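PDB 2R79: periplasmic binding protein from Pseudomonas aeruginosa, which binds heme in the periplasm and probably delivers it to a membrane transporter for uptake into the cell. Local coordinates for residues A141-L145 and L193-V199; W131-Q136 and Y260-L266; G9-S13 and V28-S32. Residue numbers count along the deposited sequence, not the author numbering.

Interaction 1 (A141-L145 and L193-V199)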
ATOM      1  N   ALA A 141     -36.949   2.406 -15.360  1.00 28.58           N
ATOM      2  CA  ALA A 141     -36.301   1.387 -14.543  1.00 25.30           C
ATOM      3  C   ALA A 141     -35.717   0.269 -15.408  1.00 24.04           C
ATOM      4  O   ALA A 141     -36.406  -0.305 -16.248  1.00 29.05           O
ATOM      5  CB  ALA A 141     -37.297   0.819 -13.556  1.00 22.80           C
ATOM      6  N   PRO A 142     -34.437  -0.064 -15.207  1.00 22.34           N
ATOM      7  CA  PRO A 142     -33.803  -1.124 -16.000  1.00 19.35           C
ATOM      8  C   PRO A 142     -34.093  -2.553 -15.517  1.00 20.24           C
ATOM      9  O   PRO A 142     -34.231  -2.799 -14.313  1.00 20.15           O
ATOM     10  CB  PRO A 142     -32.325  -0.786 -15.875  1.00 18.03           C
ATOM     11  CG  PRO A 142     -32.241  -0.317 -14.437  1.00 17.41           C
ATOM     12  CD  PRO A 142     -33.452   0.598 -14.328  1.00 19.29           C
ATOM     13  N   GLY A 143     -34.184  -3.486 -16.466  1.00 17.49           N
ATOM     14  CA  GLY A 143     -34.396  -4.883 -16.117  1.00 15.80           C
ATOM     15  C   GLY A 143     -33.045  -5.447 -15.702  1.00 15.26           C
ATOM     16  O   GLY A 143     -32.074  -5.338 -16.450  1.00 16.35           O
ATOM     17  N   VAL A 144     -32.972  -6.057 -14.523  1.00 14.50           N
ATOM     18  CA  VAL A 144     -31.702  -6.575 -14.022  1.00 11.82           C
ATOM     19  C   VAL A 144     -31.805  -7.966 -13.411  1.00 13.43           C
ATOM     20  O   VAL A 144     -32.890  -8.421 -13.049  1.00 13.26           O
ATOM     21  CB  VAL A 144     -31.132  -5.603 -12.943  1.00 12.31           C
ATOM     22  CG1 VAL A 144     -29.826  -6.136 -12.357  1.00 11.08           C
ATOM     23  CG2 VAL A 144     -30.918  -4.222 -13.557  1.00 11.38           C
ATOM     24  N   LEU A 145     -30.667  -8.646 -13.313  1.00 13.75           N
ATOM     25  CA  LEU A 145     -30.607  -9.965 -12.695  1.00 14.39           C
ATOM     26  C   LEU A 145     -29.549  -9.917 -11.592  1.00 13.62           C
ATOM     27  O   LEU A 145     -28.529  -9.249 -11.739  1.00 13.78           O
ATOM     28  CB  LEU A 145     -30.227 -11.036 -13.721  1.00 14.51           C
ATOM     29  CG  LEU A 145     -31.276 -11.388 -14.778  1.00 16.44           C
ATOM     30  CD1 LEU A 145     -30.659 -12.285 -15.838  1.00 13.45           C
ATOM     31  CD2 LEU A 145     -32.457 -12.082 -14.112  1.00 13.85           C
ATOM     32  N   LEU A 193     -32.901 -13.387 -21.389  1.00 23.19           N
ATOM     33  CA  LEU A 193     -33.487 -12.295 -20.619  1.00 23.60           C
ATOM     34  C   LEU A 193     -32.816 -10.969 -20.953  1.00 22.37           C
ATOM     35  O   LEU A 193     -33.409  -9.907 -20.777  1.00 23.27           O
ATOM     36  CB  LEU A 193     -33.385 -12.590 -19.125  1.00 24.70           C
ATOM     37  CG  LEU A 193     -34.422 -13.596 -18.628  1.00 25.18           C
ATOM     38  CD1 LEU A 193     -34.018 -14.134 -17.269  1.00 29.75           C
ATOM     39  CD2 LEU A 193     -35.789 -12.918 -18.560  1.00 28.81           C
ATOM     40  N   ASP A 194     -31.581 -11.046 -21.439  1.00 23.53           N
ATOM     41  CA  ASP A 194     -30.809  -9.878 -21.856  1.00 25.52           C
ATOM     42  C   ASP A 194     -30.861  -8.702 -20.880  1.00 23.69           C
ATOM     43  O   ASP A 194     -31.349  -7.627 -21.219  1.00 24.03           O
ATOM     44  CB  ASP A 194     -31.298  -9.413 -23.231  1.00 28.93           C
ATOM     45  CG  ASP A 194     -30.237  -8.643 -23.993  1.00 35.40           C
ATOM     46  OD1 ASP A 194     -30.555  -8.062 -25.056  1.00 36.85           O
ATOM     47  OD2 ASP A 194     -29.076  -8.627 -23.527  1.00 38.77           O
ATOM     48  N   PRO A 195     -30.334  -8.887 -19.664  1.00 21.29           N
ATOM     49  CA  PRO A 195     -30.322  -7.845 -18.635  1.00 21.74           C
ATOM     50  C   PRO A 195     -29.485  -6.637 -19.031  1.00 19.76           C
ATOM     51  O   PRO A 195     -28.464  -6.777 -19.702  1.00 20.53           O
ATOM     52  CB  PRO A 195     -29.698  -8.540 -17.425  1.00 19.49           C
ATOM     53  CG  PRO A 195     -29.764  -9.980 -17.750  1.00 24.83           C
ATOM     54  CD  PRO A 195     -29.568 -10.054 -19.218  1.00 22.30           C
ATOM     55  N   VAL A 196     -29.917  -5.458 -18.604  1.00 19.97           N
ATOM     56  CA  VAL A 196     -29.179  -4.231 -18.867  1.00 20.41           C
ATOM     57  C   VAL A 196     -27.939  -4.262 -17.973  1.00 19.36           C
ATOM     58  O   VAL A 196     -26.901  -3.694 -18.303  1.00 19.98           O
ATOM     59  CB  VAL A 196     -30.031  -2.992 -18.520  1.00 22.99           C
ATOM     60  CG1 VAL A 196     -29.142  -1.780 -18.263  1.00 24.43           C
ATOM     61  CG2 VAL A 196     -30.983  -2.700 -19.660  1.00 26.02           C
ATOM     62  N   ALA A 197     -28.064  -4.939 -16.839  1.00 16.78           N
ATOM     63  CA  ALA A 197     -26.975  -5.063 -15.883  1.00 17.47           C
ATOM     64  C   ALA A 197     -27.158  -6.345 -15.095  1.00 17.28           C
ATOM     65  O   ALA A 197     -28.281  -6.806 -14.895  1.00 20.00           O
ATOM     66  CB  ALA A 197     -26.961  -3.868 -14.931  1.00 14.96           C
ATOM     67  N   VAL A 198     -26.051  -6.924 -14.661  1.00 15.80           N
ATOM     68  CA  VAL A 198     -26.099  -8.144 -13.883  1.00 17.57           C
ATOM     69  C   VAL A 198     -25.340  -7.908 -12.589  1.00 16.49           C
ATOM     70  O   VAL A 198     -24.216  -7.416 -12.612  1.00 19.11           O
ATOM     71  CB  VAL A 198     -25.447  -9.319 -14.647  1.00 17.38           C
ATOM     72  CG1 VAL A 198     -25.436 -10.568 -13.785  1.00 15.41           C
ATOM     73  CG2 VAL A 198     -26.205  -9.585 -15.928  1.00 20.00           C
ATOM     74  N   VAL A 199     -25.960  -8.234 -11.463  1.00 17.01           N
ATOM     75  CA  VAL A 199     -25.311  -8.066 -10.168  1.00 15.88           C
ATOM     76  C   VAL A 199     -24.814  -9.434  -9.703  1.00 16.35           C
ATOM     77  O   VAL A 199     -25.582 -10.386  -9.619  1.00 14.47           O
ATOM     78  CB  VAL A 199     -26.285  -7.466  -9.124  1.00 17.32           C
ATOM     79  CG1 VAL A 199     -25.611  -7.425  -7.741  1.00 17.53           C
ATOM     80  CG2 VAL A 199     -26.681  -6.050  -9.540  1.00 14.49           C
TER

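Interaction 2 (W131-Q136 and Y260-L266)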
ATOM      1  N   TRP A 131     -35.203   9.719  -4.450  1.00 21.94           N
ATOM      2  CA  TRP A 131     -34.132   9.956  -5.414  1.00 18.93           C
ATOM      3  C   TRP A 131     -34.446   9.160  -6.682  1.00 19.59           C
ATOM      4  O   TRP A 131     -34.276   9.645  -7.804  1.00 20.62           O
ATOM      5  CB  TRP A 131     -32.801   9.498  -4.821  1.00 18.42           C
ATOM      6  CG  TRP A 131     -31.620   9.676  -5.709  1.00 18.18           C
ATOM      7  CD1 TRP A 131     -30.779  10.746  -5.746  1.00 19.59           C
ATOM      8  CD2 TRP A 131     -31.128   8.743  -6.681  1.00 16.84           C
ATOM      9  NE1 TRP A 131     -29.790  10.538  -6.679  1.00 19.66           N
ATOM     10  CE2 TRP A 131     -29.980   9.317  -7.268  1.00 16.38           C
ATOM     11  CE3 TRP A 131     -31.545   7.478  -7.114  1.00 16.06           C
ATOM     12  CZ2 TRP A 131     -29.242   8.672  -8.264  1.00 17.19           C
ATOM     13  CZ3 TRP A 131     -30.808   6.833  -8.111  1.00 15.93           C
ATOM     14  CH2 TRP A 131     -29.672   7.433  -8.673  1.00 14.63           C
ATOM     15  N   ILE A 132     -34.907   7.930  -6.497  1.00 18.50           N
ATOM     16  CA  ILE A 132     -35.253   7.083  -7.627  1.00 21.65           C
ATOM     17  C   ILE A 132     -36.415   7.675  -8.428  1.00 21.94           C
ATOM     18  O   ILE A 132     -36.381   7.701  -9.656  1.00 21.53           O
ATOM     19  CB  ILE A 132     -35.614   5.647  -7.155  1.00 21.16           C
ATOM     20  CG1 ILE A 132     -34.354   4.952  -6.629  1.00 21.29           C
ATOM     21  CG2 ILE A 132     -36.218   4.852  -8.306  1.00 18.41           C
ATOM     22  CD1 ILE A 132     -34.599   3.618  -5.985  1.00 23.43           C
ATOM     23  N   ALA A 133     -37.440   8.154  -7.731  1.00 22.95           N
ATOM     24  CA  ALA A 133     -38.596   8.745  -8.394  1.00 23.81           C
ATOM     25  C   ALA A 133     -38.156   9.876  -9.316  1.00 24.03           C
ATOM     26  O   ALA A 133     -38.617   9.984 -10.453  1.00 24.42           O
ATOM     27  CB  ALA A 133     -39.587   9.268  -7.355  1.00 24.24           C
ATOM     28  N   ALA A 134     -37.257  10.717  -8.822  1.00 23.05           N
ATOM     29  CA  ALA A 134     -36.761  11.834  -9.607  1.00 23.81           C
ATOM     30  C   ALA A 134     -35.906  11.351 -10.776  1.00 25.64           C
ATOM     31  O   ALA A 134     -35.944  11.927 -11.861  1.00 28.70           O
ATOM     32  CB  ALA A 134     -35.947  12.765  -8.723  1.00 22.74           C
ATOM     33  N   ALA A 135     -35.132  10.294 -10.548  1.00 26.02           N
ATOM     34  CA  ALA A 135     -34.261   9.745 -11.577  1.00 25.25           C
ATOM     35  C   ALA A 135     -35.040   9.085 -12.705  1.00 26.36           C
ATOM     36  O   ALA A 135     -34.587   9.070 -13.845  1.00 28.13           O
ATOM     37  CB  ALA A 135     -33.299   8.737 -10.958  1.00 24.16           C
ATOM     38  N   GLN A 136     -36.207   8.537 -12.394  1.00 27.74           N
ATOM     39  CA  GLN A 136     -37.013   7.872 -13.402  1.00 32.70           C
ATOM     40  C   GLN A 136     -37.747   8.841 -14.329  1.00 37.54           C
ATOM     41  O   GLN A 136     -38.479   8.421 -15.232  1.00 38.20           O
ATOM     42  CB  GLN A 136     -38.010   6.929 -12.733  1.00 30.47           C
ATOM     43  CG  GLN A 136     -37.334   5.822 -11.954  1.00 29.49           C
ATOM     44  CD  GLN A 136     -38.319   4.871 -11.330  1.00 28.71           C
ATOM     45  OE1 GLN A 136     -39.393   5.284 -10.895  1.00 28.27           O
ATOM     46  NE2 GLN A 136     -37.956   3.589 -11.261  1.00 25.83           N
ATOM     47  N   TYR A 260     -28.913   4.234 -12.654  1.00 21.81           N
ATOM     48  CA  TYR A 260     -29.339   5.498 -13.263  1.00 19.88           C
ATOM     49  C   TYR A 260     -28.104   6.378 -13.359  1.00 20.73           C
ATOM     50  O   TYR A 260     -27.975   7.356 -12.629  1.00 19.84           O
ATOM     51  CB  TYR A 260     -30.388   6.201 -12.400  1.00 17.08           C
ATOM     52  CG  TYR A 260     -31.656   5.422 -12.226  1.00 15.09           C
ATOM     53  CD1 TYR A 260     -31.772   4.455 -11.229  1.00 14.51           C
ATOM     54  CD2 TYR A 260     -32.725   5.596 -13.108  1.00 15.68           C
ATOM     55  CE1 TYR A 260     -32.922   3.672 -11.119  1.00 13.78           C
ATOM     56  CE2 TYR A 260     -33.871   4.822 -13.006  1.00 14.51           C
ATOM     57  CZ  TYR A 260     -33.963   3.863 -12.010  1.00 15.70           C
ATOM     58  OH  TYR A 260     -35.105   3.104 -11.900  1.00 18.97           O
ATOM     59  N   PRO A 261     -27.182   6.044 -14.271  1.00 23.35           N
ATOM     60  CA  PRO A 261     -25.936   6.794 -14.467  1.00 25.22           C
ATOM     61  C   PRO A 261     -26.077   8.272 -14.815  1.00 27.98           C
ATOM     62  O   PRO A 261     -25.134   9.037 -14.639  1.00 29.73           O
ATOM     63  CB  PRO A 261     -25.223   5.997 -15.558  1.00 22.50           C
ATOM     64  CG  PRO A 261     -26.349   5.427 -16.351  1.00 22.43           C
ATOM     65  CD  PRO A 261     -27.322   4.985 -15.286  1.00 22.53           C
ATOM     66  N   SER A 262     -27.247   8.667 -15.306  1.00 31.64           N
ATOM     67  CA  SER A 262     -27.498  10.059 -15.677  1.00 35.15           C
ATOM     68  C   SER A 262     -28.122  10.872 -14.557  1.00 36.49           C
ATOM     69  O   SER A 262     -28.770  11.885 -14.808  1.00 39.18           O
ATOM     70  CB  SER A 262     -28.414  10.131 -16.896  1.00 33.57           C
ATOM     71  OG  SER A 262     -27.785   9.550 -18.017  1.00 40.75           O
ATOM     72  N   ALA A 263     -27.946  10.422 -13.323  1.00 37.03           N
ATOM     73  CA  ALA A 263     -28.484  11.149 -12.183  1.00 37.88           C
ATOM     74  C   ALA A 263     -27.335  11.385 -11.221  1.00 39.41           C
ATOM     75  O   ALA A 263     -26.445  10.541 -11.108  1.00 40.19           O
ATOM     76  CB  ALA A 263     -29.573  10.339 -11.507  1.00 36.05           C
ATOM     77  N   LYS A 264     -27.329  12.531 -10.549  1.00 40.87           N
ATOM     78  CA  LYS A 264     -26.272  12.811  -9.585  1.00 41.88           C
ATOM     79  C   LYS A 264     -26.487  11.794  -8.467  1.00 40.61           C
ATOM     80  O   LYS A 264     -27.552  11.756  -7.855  1.00 40.22           O
ATOM     81  CB  LYS A 264     -26.400  14.235  -9.027  1.00 44.34           C
ATOM     82  CG  LYS A 264     -25.170  14.693  -8.241  1.00 48.59           C
ATOM     83  CD  LYS A 264     -25.488  15.792  -7.225  1.00 50.53           C
ATOM     84  CE  LYS A 264     -26.072  17.037  -7.875  1.00 52.43           C
ATOM     85  NZ  LYS A 264     -26.372  18.098  -6.864  1.00 53.65           N
ATOM     86  N   PRO A 265     -25.485  10.947  -8.196  1.00 40.06           N
ATOM     87  CA  PRO A 265     -25.597   9.930  -7.146  1.00 42.05           C
ATOM     88  C   PRO A 265     -25.840  10.447  -5.731  1.00 43.39           C
ATOM     89  O   PRO A 265     -25.627  11.620  -5.443  1.00 44.38           O
ATOM     90  CB  PRO A 265     -24.277   9.162  -7.271  1.00 41.39           C
ATOM     91  CG  PRO A 265     -23.339  10.172  -7.835  1.00 40.59           C
ATOM     92  CD  PRO A 265     -24.178  10.862  -8.870  1.00 39.87           C
ATOM     93  N   LEU A 266     -26.301   9.558  -4.856  1.00 45.62           N
ATOM     94  CA  LEU A 266     -26.552   9.907  -3.463  1.00 48.14           C
ATOM     95  C   LEU A 266     -25.237   9.926  -2.691  1.00 51.72           C
ATOM     96  O   LEU A 266     -24.263   9.283  -3.090  1.00 52.65           O
ATOM     97  CB  LEU A 266     -27.492   8.893  -2.804  1.00 45.48           C
ATOM     98  CG  LEU A 266     -29.003   9.073  -2.890  1.00 43.27           C
ATOM     99  CD1 LEU A 266     -29.671   8.021  -2.024  1.00 41.70           C
ATOM    100  CD2 LEU A 266     -29.396  10.454  -2.403  1.00 42.47           C
TER

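Interaction 3 (G9-S13 and V28-S32)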
ATOM      1  N   GLY A   9     -24.829 -15.277  11.238  1.00 34.90           N
ATOM      2  CA  GLY A   9     -25.566 -14.505  10.253  1.00 33.82           C
ATOM      3  C   GLY A   9     -25.005 -13.097  10.183  1.00 33.96           C
ATOM      4  O   GLY A   9     -25.234 -12.286  11.078  1.00 34.33           O
ATOM      5  N   GLY A  10     -24.269 -12.811   9.113  1.00 33.12           N
ATOM      6  CA  GLY A  10     -23.658 -11.505   8.932  1.00 33.08           C
ATOM      7  C   GLY A  10     -24.420 -10.278   9.412  1.00 31.85           C
ATOM      8  O   GLY A  10     -23.943  -9.550  10.281  1.00 31.17           O
ATOM      9  N   SER A  11     -25.597 -10.040   8.845  1.00 31.19           N
ATOM     10  CA  SER A  11     -26.397  -8.877   9.212  1.00 29.53           C
ATOM     11  C   SER A  11     -26.789  -8.798  10.681  1.00 28.61           C
ATOM     12  O   SER A  11     -26.877  -7.705  11.230  1.00 29.22           O
ATOM     13  CB  SER A  11     -27.641  -8.802   8.330  1.00 30.14           C
ATOM     14  OG  SER A  11     -27.270  -8.520   6.991  1.00 30.98           O
ATOM     15  N   LEU A  12     -27.039  -9.938  11.317  1.00 26.84           N
ATOM     16  CA  LEU A  12     -27.392  -9.937  12.733  1.00 25.17           C
ATOM     17  C   LEU A  12     -26.216  -9.375  13.539  1.00 26.19           C
ATOM     18  O   LEU A  12     -26.392  -8.505  14.396  1.00 24.28           O
ATOM     19  CB  LEU A  12     -27.703 -11.358  13.200  1.00 26.24           C
ATOM     20  CG  LEU A  12     -29.168 -11.689  13.487  1.00 30.26           C
ATOM     21  CD1 LEU A  12     -30.033 -11.265  12.314  1.00 30.59           C
ATOM     22  CD2 LEU A  12     -29.313 -13.183  13.756  1.00 29.85           C
ATOM     23  N   SER A  13     -25.019  -9.877  13.251  1.00 25.02           N
ATOM     24  CA  SER A  13     -23.810  -9.434  13.933  1.00 25.67           C
ATOM     25  C   SER A  13     -23.592  -7.937  13.761  1.00 24.26           C
ATOM     26  O   SER A  13     -23.212  -7.246  14.708  1.00 23.27           O
ATOM     27  CB  SER A  13     -22.591 -10.193  13.402  1.00 25.94           C
ATOM     28  OG  SER A  13     -22.695 -11.573  13.681  1.00 28.71           O
ATOM     29  N   VAL A  28     -18.431 -15.499  16.424  1.00 27.03           N
ATOM     30  CA  VAL A  28     -19.309 -15.321  15.275  1.00 27.76           C
ATOM     31  C   VAL A  28     -19.038 -16.352  14.178  1.00 28.57           C
ATOM     32  O   VAL A  28     -17.985 -16.996  14.156  1.00 28.31           O
ATOM     33  CB  VAL A  28     -19.154 -13.915  14.670  1.00 26.90           C
ATOM     34  CG1 VAL A  28     -19.428 -12.865  15.729  1.00 26.84           C
ATOM     35  CG2 VAL A  28     -17.760 -13.746  14.098  1.00 26.19           C
ATOM     36  N   ASP A  29     -19.998 -16.507  13.272  1.00 29.32           N
ATOM     37  CA  ASP A  29     -19.853 -17.449  12.176  1.00 29.76           C
ATOM     38  C   ASP A  29     -19.039 -16.767  11.080  1.00 29.78           C
ATOM     39  O   ASP A  29     -18.816 -15.556  11.123  1.00 29.28           O
ATOM     40  CB  ASP A  29     -21.225 -17.863  11.634  1.00 30.22           C
ATOM     41  CG  ASP A  29     -21.854 -16.790  10.769  1.00 34.18           C
ATOM     42  OD1 ASP A  29     -22.176 -15.706  11.307  1.00 33.76           O
ATOM     43  OD2 ASP A  29     -22.015 -17.029   9.550  1.00 32.73           O
ATOM     44  N   THR A  30     -18.613 -17.543  10.094  1.00 29.27           N
ATOM     45  CA  THR A  30     -17.802 -17.020   9.005  1.00 31.23           C
ATOM     46  C   THR A  30     -18.419 -15.923   8.123  1.00 29.81           C
ATOM     47  O   THR A  30     -17.683 -15.198   7.452  1.00 29.62           O
ATOM     48  CB  THR A  30     -17.313 -18.168   8.094  1.00 31.27           C
ATOM     49  OG1 THR A  30     -18.443 -18.879   7.577  1.00 35.16           O
ATOM     50  CG2 THR A  30     -16.437 -19.135   8.879  1.00 32.17           C
ATOM     51  N   THR A  31     -19.742 -15.781   8.108  1.00 28.87           N
ATOM     52  CA  THR A  31     -20.343 -14.733   7.274  1.00 29.18           C
ATOM     53  C   THR A  31     -20.319 -13.370   7.958  1.00 28.29           C
ATOM     54  O   THR A  31     -20.691 -12.364   7.354  1.00 30.79           O
ATOM     55  CB  THR A  31     -21.815 -15.037   6.890  1.00 29.41           C
ATOM     56  OG1 THR A  31     -22.618 -15.104   8.073  1.00 29.29           O
ATOM     57  CG2 THR A  31     -21.915 -16.346   6.121  1.00 26.92           C
ATOM     58  N   SER A  32     -19.881 -13.339   9.212  1.00 26.55           N
ATOM     59  CA  SER A  32     -19.813 -12.094   9.970  1.00 25.49           C
ATOM     60  C   SER A  32     -18.438 -11.470   9.785  1.00 25.72           C
ATOM     61  O   SER A  32     -17.501 -11.773  10.521  1.00 26.17           O
ATOM     62  CB  SER A  32     -20.083 -12.370  11.446  1.00 24.84           C
ATOM     63  OG  SER A  32     -21.383 -12.910  11.619  1.00 23.25           O
TER

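Interaction 1 (A141-L145 and L193-V199)
This is a parallel strand pairing at the start of two neighbouring strands, 143-150 and 197-202, in the mixed sheet of the lobe that follows the long helix 111-135. The axes of the short segments 143-145 and 197-199 come within 5.1 Å and run in the same direction at 31° to each other. Leu-145 sits opposite Val-198 (CA to CA 5.0 Å) and is bonded to the residues flanking it: Leu-145 O accepts a nearly linear bond from Val-199 N at 2.8 Å, whereas Leu-145 N reaches Ala-197 O only weakly, at 3.4 Å. One step back the pattern shifts. Val-196 has helical backbone angles between the extended Pro-195 and Ala-197, so Gly-143 O bonds to Val-196 N at 3.1 Å and lies 4.0 Å from Ala-197 N. Val-144, Ala-197 and Val-199 share one face; Val-144 CG2 touches Ala-197 CB at 4.2 Å and Val-144 CG1 touches Val-199 CG2 at 4.2 Å, with Phe-259 of helix 248-259 packed on both valines. On the other face, Leu-145 extends to the end of helix 187-193, where its CD2 meets Leu-193 CD1 at 4.1 Å, and Ala-226 of helix 225-228 lies against Val-198. Asp-194, with positive phi, is the first residue to leave helical angles, and Pro-195 and Val-196 lead on to strand 197-202. A helix leading into a central strand, parallel to its neighbour and sandwiched between helices, is characteristic of the alpha/beta lobes of periplasmic binding proteins of the Peripla_BP_2 family.

Interaction 2 (W131-Q136 and Y260-L266)
As the chain leaves helix 248-259, Tyr-260 is the first residue to abandon helical angles, and its ring reaches across to the C-terminal end of helix 111-135. There Ala-135 CB touches Tyr-260 CD2 at 3.8 Å, and Ile-132 CG2 lies 4.4 Å from Tyr-260 CZ. The phenol oxygen is held at the far end: Gln-136 NE2 donates to Tyr-260 OH at 3.0 Å, and the same hydroxyl hydrogen-bonds to Gly-172 O. A type I turn follows, closed by Ala-263 N on Tyr-260 O at 3.1 Å; it carries Pro-261 and Ser-262 away from the helix, and Ser-262 OG bonds to Leu-19 O of the second subunit. The turn brings Ala-263 back, its CB 4.1 Å from Ala-135 CB and 3.7 Å from Trp-131 CZ2. Lys-264 contributes its backbone: Trp-131 NE1 donates to Lys-264 O at 2.8 Å, near the plane of the indole, while the amine leads away to a long, weak ion pair with Asp-120 of the second subunit. Pro-265 passes the indole with its CA 4.0 Å from Trp-131 CZ2. Leu-266 then covers one ring face in a CH-pi contact, its CG 4.0 Å from the centroid of the five-membered ring and 20° off the normal, with Leu-266 CD2 3.6 Å from Trp-131 CD1. The chemistry is therefore mainly apolar, fixed by a directional hydrogen bond near each end, which implies that the irregular chain after helix 248-259 is held in a specific path along the long helix.

Interaction 3 (G9-S13 and V28-S32)
Just after strand 25-28, an Asx turn within a type I beta turn, Asp-29 to Ser-32, meets the N-terminus of helix 10-18. Asp-29 adopts chi1 p, bringing its carboxylate back over the turn: OD2 accepts from Thr-31 N at 3.0 Å and from Thr-31 OG1 at 2.5 Å. Its OD1 accepts from Ser-32 OG at 2.9 Å and, across the contact, from Gly-9 N at 2.7 Å. Thr-31, also p, places OG1 3.0 Å from Gly-10 N, a weak bond at the helix start. Ser-13 and Ser-32, both m, bring their OG atoms to 2.8 Å of each other, and Ser-7 OG is a further hydrogen-bond partner of Ser-13 OG. Thr-31 belongs to the heme pocket and packs on Tyr-46, the axial ligand of the iron, so the turn links the helix start to the heme site. A CB on the N-cap Gly-9 would jam against the preceding carbonyl O, and one on Gly-10, the first helical residue, would lie 2.9 Å from Thr-31 O.

How the interactions relate
Along the chain interaction 3 comes first, closing before either of the others opens; the segments of interaction 1 then fall between those of interaction 2. Interactions 1 and 2 have centres about 17 Å apart and touch, Ala-141 CA lying 3.4 Å from Tyr-260 OH; helix 111-135 and strand 143-150 are also consecutive, joined by a short loop. Helix 248-259 serves both, covering the strand pair and leading into 260-266. Interaction 3 lies across the chain's centre, in the lobe with the four-stranded parallel sheet, its centre about 29 and 32 Å from those of interactions 1 and 2. Of the three, it reaches the heme pocket, while the others lie within the mixed sheet and at the end of helix 111-135.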